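Local structure of short chain dehydrogenase (Salmonella typhi, 3G1T) at residues 15-20 / 37-42; 106-111 / 162-167. The protein probably catalyses NAD(P)-dependent oxidation or reduction of a substrate not yet identified, as a member of the short-chain dehydrogenase family with a Rossmann fold. All coordinates share one frame; numbering follows the deposited sequence.

Contact 1 (15-20 / 37-42); sequences RIILVT and YGATVI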
loop_
_atom_site.group_PDB
_atom_site.type_symbol
_atom_site.label_atom_id
_atom_site.label_comp_id
_atom_site.label_asym_id
_atom_site.label_seq_id
_atom_site.Cartn_x
_atom_site.Cartn_y
_atom_site.Cartn_z
ATOM N N ARG A 15 -6.218 28.350 -14.295
ATOM C CA ARG A 15 -5.926 26.896 -14.236
ATOM C C ARG A 15 -7.047 26.227 -13.472
ATOM O O ARG A 15 -7.495 26.743 -12.439
ATOM C CB ARG A 15 -4.558 26.617 -13.637
ATOM C CG ARG A 15 -3.532 27.329 -14.478
ATOM C CD ARG A 15 -2.204 26.781 -14.222
ATOM N NE ARG A 15 -1.917 25.460 -14.755
ATOM C CZ ARG A 15 -1.657 25.191 -16.053
ATOM N NH1 ARG A 15 -1.794 26.080 -17.047
ATOM N NH2 ARG A 15 -1.300 23.961 -16.388
ATOM N N ILE A 16 -7.502 25.109 -13.994
ATOM C CA ILE A 16 -8.757 24.466 -13.464
ATOM C C ILE A 16 -8.285 23.340 -12.512
ATOM O O ILE A 16 -7.658 22.377 -12.991
ATOM C CB ILE A 16 -9.590 23.846 -14.599
ATOM C CG1 ILE A 16 -9.879 24.943 -15.673
ATOM C CG2 ILE A 16 -10.899 23.264 -14.031
ATOM C CD1 ILE A 16 -10.366 24.449 -16.991
ATOM N N ILE A 17 -8.564 23.422 -11.205
ATOM C CA ILE A 17 -7.941 22.466 -10.281
ATOM C C ILE A 17 -9.004 21.895 -9.394
ATOM O O ILE A 17 -9.747 22.648 -8.766
ATOM C CB ILE A 17 -6.912 23.161 -9.424
ATOM C CG1 ILE A 17 -5.944 23.943 -10.363
ATOM C CG2 ILE A 17 -6.218 22.191 -8.381
ATOM C CD1 ILE A 17 -4.875 24.634 -9.546
ATOM N N LEU A 18 -9.046 20.569 -9.392
ATOM C CA LEU A 18 -9.959 19.812 -8.578
ATOM C C LEU A 18 -9.303 19.562 -7.176
ATOM O O LEU A 18 -8.139 19.092 -7.065
ATOM C CB LEU A 18 -10.299 18.465 -9.257
ATOM C CG LEU A 18 -11.146 17.591 -8.297
ATOM C CD1 LEU A 18 -12.605 18.131 -7.952
ATOM C CD2 LEU A 18 -11.205 16.132 -8.544
ATOM N N VAL A 19 -10.026 19.870 -6.081
ATOM C CA VAL A 19 -9.426 19.709 -4.728
ATOM C C VAL A 19 -10.318 18.805 -3.911
ATOM O O VAL A 19 -11.488 19.150 -3.707
ATOM C CB VAL A 19 -9.302 21.120 -4.002
ATOM C CG1 VAL A 19 -8.888 20.953 -2.559
ATOM C CG2 VAL A 19 -8.326 22.072 -4.743
ATOM N N THR A 20 -9.825 17.617 -3.520
ATOM C CA THR A 20 -10.646 16.678 -2.747
ATOM C C THR A 20 -10.465 16.971 -1.232
ATOM O O THR A 20 -9.570 17.693 -0.838
ATOM C CB THR A 20 -10.407 15.171 -3.046
ATOM O OG1 THR A 20 -9.173 14.722 -2.467
ATOM C CG2 THR A 20 -10.493 14.848 -4.575
ATOM N N TYR A 37 -4.976 32.730 -5.886
ATOM C CA TYR A 37 -3.939 32.864 -6.926
ATOM C C TYR A 37 -4.518 32.662 -8.321
ATOM O O TYR A 37 -3.762 32.325 -9.211
ATOM C CB TYR A 37 -2.731 31.913 -6.687
ATOM C CG TYR A 37 -1.835 32.464 -5.583
ATOM C CD1 TYR A 37 -0.677 33.156 -5.887
ATOM C CD2 TYR A 37 -2.232 32.376 -4.239
ATOM C CE1 TYR A 37 0.150 33.721 -4.873
ATOM C CE2 TYR A 37 -1.439 32.926 -3.202
ATOM C CZ TYR A 37 -0.253 33.605 -3.533
ATOM O OH TYR A 37 0.546 34.137 -2.515
ATOM N N GLY A 38 -5.809 32.881 -8.536
ATOM C CA GLY A 38 -6.420 32.916 -9.914
ATOM C C GLY A 38 -6.959 31.637 -10.473
ATOM O O GLY A 38 -7.615 31.653 -11.544
ATOM N N ALA A 39 -6.855 30.534 -9.695
ATOM C CA ALA A 39 -7.458 29.242 -10.155
ATOM C C ALA A 39 -8.940 29.190 -10.304
ATOM O O ALA A 39 -9.664 29.881 -9.576
ATOM C CB ALA A 39 -7.017 28.078 -9.266
ATOM N N THR A 40 -9.408 28.347 -11.229
ATOM C CA THR A 40 -10.817 27.953 -11.250
ATOM C C THR A 40 -10.898 26.622 -10.453
ATOM O O THR A 40 -10.439 25.559 -10.911
ATOM C CB THR A 40 -11.353 27.756 -12.661
ATOM O OG1 THR A 40 -11.374 29.018 -13.315
ATOM C CG2 THR A 40 -12.824 27.206 -12.610
ATOM N N VAL A 41 -11.443 26.705 -9.232
ATOM C CA VAL A 41 -11.311 25.570 -8.303
ATOM C C VAL A 41 -12.620 24.800 -8.396
ATOM O O VAL A 41 -13.671 25.393 -8.618
ATOM C CB VAL A 41 -11.011 26.096 -6.854
ATOM C CG1 VAL A 41 -11.100 24.956 -5.853
ATOM C CG2 VAL A 41 -9.618 26.756 -6.792
ATOM N N ILE A 42 -12.517 23.485 -8.312
ATOM C CA ILE A 42 -13.622 22.551 -8.250
ATOM C C ILE A 42 -13.401 21.810 -6.945
ATOM O O ILE A 42 -12.313 21.240 -6.659
ATOM C CB ILE A 42 -13.597 21.554 -9.416
ATOM C CG1 ILE A 42 -13.667 22.290 -10.768
ATOM C CG2 ILE A 42 -14.866 20.716 -9.417
ATOM C CD1 ILE A 42 -13.196 21.320 -11.891
#

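Contact 2 (106-111 / 162-167); sequences GEIGPM and ANWGAY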
loop_
_atom_site.group_PDB
_atom_site.type_symbol
_atom_site.label_atom_id
_atom_site.label_comp_id
_atom_site.label_asym_id
_atom_site.label_seq_id
_atom_site.Cartn_x
_atom_site.Cartn_y
_atom_site.Cartn_z
ATOM N N GLY A 106 -8.259 6.072 10.324
ATOM C CA GLY A 106 -8.585 4.793 10.951
ATOM C C GLY A 106 -8.027 4.789 12.380
ATOM O O GLY A 106 -7.955 5.818 13.053
ATOM N N GLU A 107 -7.600 3.608 12.809
ATOM C CA GLU A 107 -7.284 3.370 14.197
ATOM C C GLU A 107 -5.803 3.560 14.482
ATOM O O GLU A 107 -4.909 3.074 13.736
ATOM C CB GLU A 107 -7.698 1.939 14.529
ATOM C CG GLU A 107 -7.543 1.626 15.969
ATOM C CD GLU A 107 -7.974 0.212 16.324
ATOM O OE1 GLU A 107 -8.602 -0.494 15.475
ATOM O OE2 GLU A 107 -7.688 -0.192 17.493
ATOM N N ILE A 108 -5.495 4.268 15.555
ATOM C CA ILE A 108 -4.089 4.309 15.959
ATOM C C ILE A 108 -3.914 3.310 17.125
ATOM O O ILE A 108 -4.563 3.472 18.192
ATOM C CB ILE A 108 -3.631 5.798 16.483
ATOM C CG1 ILE A 108 -3.595 6.894 15.356
ATOM C CG2 ILE A 108 -2.240 5.770 17.192
ATOM C CD1 ILE A 108 -2.741 6.503 14.084
ATOM N N GLY A 109 -3.001 2.340 17.001
ATOM C CA GLY A 109 -2.874 1.287 18.024
ATOM C C GLY A 109 -2.100 0.156 17.398
ATOM O O GLY A 109 -1.769 0.228 16.216
ATOM N N PRO A 110 -1.807 -0.878 18.181
ATOM C CA PRO A 110 -0.872 -1.959 17.709
ATOM C C PRO A 110 -1.522 -2.905 16.723
ATOM O O PRO A 110 -2.733 -3.020 16.630
ATOM C CB PRO A 110 -0.443 -2.667 19.015
ATOM C CG PRO A 110 -1.717 -2.518 19.875
ATOM C CD PRO A 110 -2.168 -1.024 19.599
ATOM N N MET A 111 -0.683 -3.467 15.854
ATOM C CA MET A 111 -1.129 -4.393 14.842
ATOM C C MET A 111 -1.883 -5.563 15.456
ATOM O O MET A 111 -2.820 -6.068 14.799
ATOM C CB MET A 111 0.063 -4.911 14.037
ATOM C CG MET A 111 0.616 -3.792 13.092
ATOM S SD MET A 111 -0.430 -3.317 11.659
ATOM C CE MET A 111 -0.165 -4.732 10.568
ATOM N N ALA A 162 5.444 2.080 14.821
ATOM C CA ALA A 162 4.500 1.488 15.738
ATOM C C ALA A 162 3.240 2.308 15.808
ATOM O O ALA A 162 3.298 3.567 15.945
ATOM C CB ALA A 162 5.113 1.385 17.218
ATOM N N ASN A 163 2.124 1.561 15.824
ATOM C CA ASN A 163 0.763 2.046 16.023
ATOM C C ASN A 163 0.173 2.760 14.841
ATOM O O ASN A 163 -0.934 3.171 14.948
ATOM C CB ASN A 163 0.657 2.938 17.299
ATOM C CG ASN A 163 0.972 2.152 18.525
ATOM O OD1 ASN A 163 0.427 1.077 18.709
ATOM N ND2 ASN A 163 1.908 2.677 19.392
ATOM N N TRP A 164 0.903 2.890 13.706
ATOM C CA TRP A 164 0.345 3.588 12.575
ATOM C C TRP A 164 -0.415 2.693 11.566
ATOM O O TRP A 164 -1.044 3.203 10.628
ATOM C CB TRP A 164 1.364 4.503 11.920
ATOM C CG TRP A 164 1.569 5.739 12.767
ATOM C CD1 TRP A 164 2.473 5.887 13.720
ATOM C CD2 TRP A 164 0.861 6.995 12.662
ATOM N NE1 TRP A 164 2.350 7.172 14.320
ATOM C CE2 TRP A 164 1.357 7.851 13.687
ATOM C CE3 TRP A 164 -0.157 7.458 11.827
ATOM C CZ2 TRP A 164 0.919 9.204 13.833
ATOM C CZ3 TRP A 164 -0.619 8.799 11.959
ATOM C CH2 TRP A 164 -0.062 9.648 12.967
ATOM N N GLY A 165 -0.365 1.383 11.813
ATOM C CA GLY A 165 -1.313 0.383 11.207
ATOM C C GLY A 165 -1.769 0.631 9.761
ATOM O O GLY A 165 -0.882 0.854 8.857
ATOM N N ALA A 166 -3.098 0.678 9.547
ATOM C CA ALA A 166 -3.647 0.869 8.207
ATOM C C ALA A 166 -3.208 2.184 7.574
ATOM O O ALA A 166 -2.933 2.259 6.400
ATOM C CB ALA A 166 -5.183 0.724 8.225
ATOM N N TYR A 167 -3.162 3.247 8.342
ATOM C CA TYR A 167 -2.748 4.551 7.787
ATOM C C TYR A 167 -1.352 4.477 7.109
ATOM O O TYR A 167 -1.198 4.880 5.930
ATOM C CB TYR A 167 -2.688 5.610 8.898
ATOM C CG TYR A 167 -2.586 7.026 8.312
ATOM C CD1 TYR A 167 -3.699 7.582 7.619
ATOM C CD2 TYR A 167 -1.400 7.795 8.405
ATOM C CE1 TYR A 167 -3.640 8.888 7.091
ATOM C CE2 TYR A 167 -1.351 9.114 7.844
ATOM C CZ TYR A 167 -2.473 9.618 7.245
ATOM O OH TYR A 167 -2.476 10.867 6.673
HETATM O O HOH W 1 -4.618 3.457 10.923
HETATM O O HOH W 2 -0.103 -0.525 14.024
#

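Contact 1 (15-20 / 37-42)
I16, I17 and L18 pair in parallel with T40, V41 and I42 respectively. The axes of strand segments 16-19 and 40-42 come within 4.7 Å of each other and are inclined by 27°. Four backbone hydrogen bonds define the pairing: T40 N donates to R15 O, I17 N to T40 O, I42 N to I17 O, and V19 N to I42 O, the last at 2.7 Å. The alpha carbons of I16, V41 and L18 add C-H...O contacts, so that T40 O, I17 O and I42 O each receive an N-H and a C-H.

Side-chain packing divides between the two faces of the sheet. On the face of I16, L18 and I42, I42 touches both neighbours, one with each branch. Its chi1 of -59° sets CG1 beside the backbone N and CG2 anti to it, and the two branches diverge: CD1, carried by CG1, reaches I16 CG2 at 3.7 Å, while I42 CG2 meets L18 CD1, also at 3.7 Å. The side chains of L18 and I42 cross at about a right angle, and L18 CD1 additionally lies 3.4 Å from I42 O, packed over that carbonyl. On the face of I17 and V41, contacts are longer: I17 CD1 lies 4.1 Å from A39 CB, and V19 CG2 lies 4.2 Å from V41 CG1.

This is the first beta-alpha-beta unit of the Rossmann fold. Helix 25-36 ends in a Schellman motif with G38 at C', then the chain enters strand 40-45. Y34 and A31 of that helix pack on the I17/V41 face, L137 of helix 116-142 touches L18 on the other, and strand 97-99 pairs with the far edge of strand 16-19.

Contact 2 (106-111 / 162-167)
G109 and N163 join two loops of a Rossmann-fold short-chain dehydrogenase, one leading toward helix 116-142 and the other running into helix 165-185. G109 N donates to N163 O at 3.0 Å, in the carbonyl plane and on a lone pair (C=O...N angle 127°). A CA-H...O contact runs back from N163 CA to G109 O, 3.1 Å away. The side-chain carboxamide of N163 lies against the G109-P110 peptide: OD1 is 3.0 Å from G109 C, and P110 N has no hydrogen to offer it. Nearby, I108 CD1 sits over one face of the W164 six-membered ring, 3.8 Å from its centroid and 21° off the normal, a CH-pi contact.

Two waters bridge the backbones, water 1 between E107 O and Y167 N, and water 2 between G109 O and G165 N, the latter bond weak. Y167, which touches S154, sits where the family's active-site tyrosine of the YxxxK motif is expected. Farther out, A208 touches both I108 and W164. E184 of the second subunit accepts from M111 N and N163 N, placing this loop pair at the dimer interface. M111 is bent at chi2 and chi3, which brings its SD to 3.8 Å from G165 CA.

Overall arrangement
Both segments of contact 1 precede those of contact 2 in the sequence, and all four belong to the short-chain dehydrogenase fold. The contact centres are 33 Å apart, with the middle of the chain between them, and their nearest atoms remain about 12 Å apart. Contact 1 is buried within the seven-stranded parallel sheet; contact 2 is partly buried, between the loop after strand 97-99 and the loop that runs into the start of helix 165-185. Strand 97-99, which pairs with strand 16-19, leads on to 106-111, and helix 116-142 packs against both contacts. One contact therefore lies in the sheet core, the other beside the second subunit.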